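Local coordinates for protein aminotransferase class-III (Sphaerobacter thermophilus DSM 20745, PDB 6K8H) that belongs to the class-III aminotransferase family, is also named an omega-transaminase, and binds (5-hydroxy-4,6-dimethylpyridin-3-yl)methyl dihydrogen phosphate in its pocket, at residues Val131-Ala134 and Ile135-Ala138. Residues are numbered along the deposited sequence; the frame is centred on the assembly and turned at random.
Sequences VMMA and IKAA
The peptide groups are the flat units where V131-A134 meets I135-A138: K136 N lies in the carbonyl plane of M132, hydrogen-bonded to M132 O at 2.9 Å, whereas A137 N makes its hydrogen bond to M133 O tilted 32° from the plane of that carbonyl. The bonds I135 N to V131 O and A138 N to A134 O continue this i to i+4 pattern through two turns of the helix. K136 CG, beside its own backbone N (chi1 -71°), comes 3.4 Å from M132 O, and the chain bends only further out. K136 and M132 run side by side in the same direction, CD of the lysine resting 3.6 Å from CG of the methionine. M133 crosses the same lysine at a slant: bends at chi2 and chi3 bring its SD within 3.6 Å and its terminal CE within 3.5 Å of K136 CE. These residues belong to helix 127-142, which packs on the seven-stranded mixed sheet of the large domain, a fold type I arrangement. A134 and A138 face strand 251-255, while V131 CG1 and I135 CD1 meet 4.0 Å apart and both residues also touch A161. The V131 side chain lies about 4 Å from the bound (5-hydroxy-4,6-dimethylpyridin-3-yl)methyl dihydrogen phosphate. The buried K136 places NZ in a salt bridge with E162 OE2 of the second subunit and in a hydrogen bond with S157 O of that same subunit.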
loop_
_atom_site.group_PDB
_atom_site.type_symbol
_atom_site.label_atom_id
_atom_site.label_comp_id
_atom_site.label_asym_id
_atom_site.label_seq_id
_atom_site.Cartn_x
_atom_site.Cartn_y
_atom_site.Cartn_z
ATOM N N VAL B 131 -7.440 1.522 5.468
ATOM C CA VAL B 131 -7.918 1.107 6.788
ATOM C C VAL B 131 -6.943 1.558 7.869
ATOM O O VAL B 131 -7.347 2.061 8.928
ATOM C CB VAL B 131 -8.132 -0.420 6.819
ATOM C CG1 VAL B 131 -8.444 -0.907 8.235
ATOM C CG2 VAL B 131 -9.266 -0.817 5.845
ATOM N N MET B 132 -5.643 1.372 7.625
ATOM C CA MET B 132 -4.650 1.802 8.602
ATOM C C MET B 132 -4.759 3.299 8.863
ATOM O O MET B 132 -4.774 3.739 10.014
ATOM C CB MET B 132 -3.244 1.452 8.114
ATOM C CG MET B 132 -2.155 2.028 9.003
ATOM S SD MET B 132 -0.504 1.485 8.492
ATOM C CE MET B 132 -0.085 2.697 7.233
ATOM N N MET B 133 -4.862 4.100 7.800
ATOM C CA MET B 133 -4.862 5.547 7.985
ATOM C C MET B 133 -6.166 6.022 8.605
ATOM O O MET B 133 -6.169 7.033 9.311
ATOM C CB MET B 133 -4.603 6.266 6.662
ATOM C CG MET B 133 -3.183 6.081 6.103
ATOM S SD MET B 133 -1.827 6.258 7.292
ATOM C CE MET B 133 -2.168 7.915 7.911
ATOM N N ALA B 134 -7.264 5.293 8.395
ATOM C CA ALA B 134 -8.505 5.615 9.102
ATOM C C ALA B 134 -8.354 5.374 10.596
ATOM O O ALA B 134 -8.749 6.214 11.419
ATOM C CB ALA B 134 -9.662 4.774 8.554
ATOM N N ILE B 135 -7.756 4.240 10.958
ATOM C CA ILE B 135 -7.500 3.951 12.368
ATOM C C ILE B 135 -6.603 5.015 12.981
ATOM O O ILE B 135 -6.850 5.497 14.100
ATOM C CB ILE B 135 -6.891 2.546 12.514
ATOM C CG1 ILE B 135 -7.994 1.503 12.300
ATOM C CG2 ILE B 135 -6.189 2.405 13.879
ATOM C CD1 ILE B 135 -7.479 0.119 11.934
ATOM N N LYS B 136 -5.553 5.389 12.255
ATOM C CA LYS B 136 -4.594 6.417 12.739
ATOM C C LYS B 136 -5.297 7.774 12.882
ATOM O O LYS B 136 -5.054 8.466 13.865
ATOM C CB LYS B 136 -3.362 6.435 11.835
ATOM C CG LYS B 136 -2.464 5.216 11.993
ATOM C CD LYS B 136 -1.437 5.040 10.907
ATOM C CE LYS B 136 -0.612 6.277 10.637
ATOM N NZ LYS B 136 0.687 6.249 11.343
ATOM N N ALA B 137 -6.161 8.118 11.932
ATOM C CA ALA B 137 -6.881 9.379 12.031
ATOM C C ALA B 137 -7.755 9.395 13.272
ATOM O O ALA B 137 -7.820 10.408 13.980
ATOM C CB ALA B 137 -7.729 9.619 10.779
ATOM N N ALA B 138 -8.433 8.273 13.550
ATOM C CA ALA B 138 -9.297 8.200 14.722
ATOM C C ALA B 138 -8.499 8.323 16.010
ATOM O O ALA B 138 -8.940 8.980 16.965
ATOM C CB ALA B 138 -10.095 6.897 14.712
#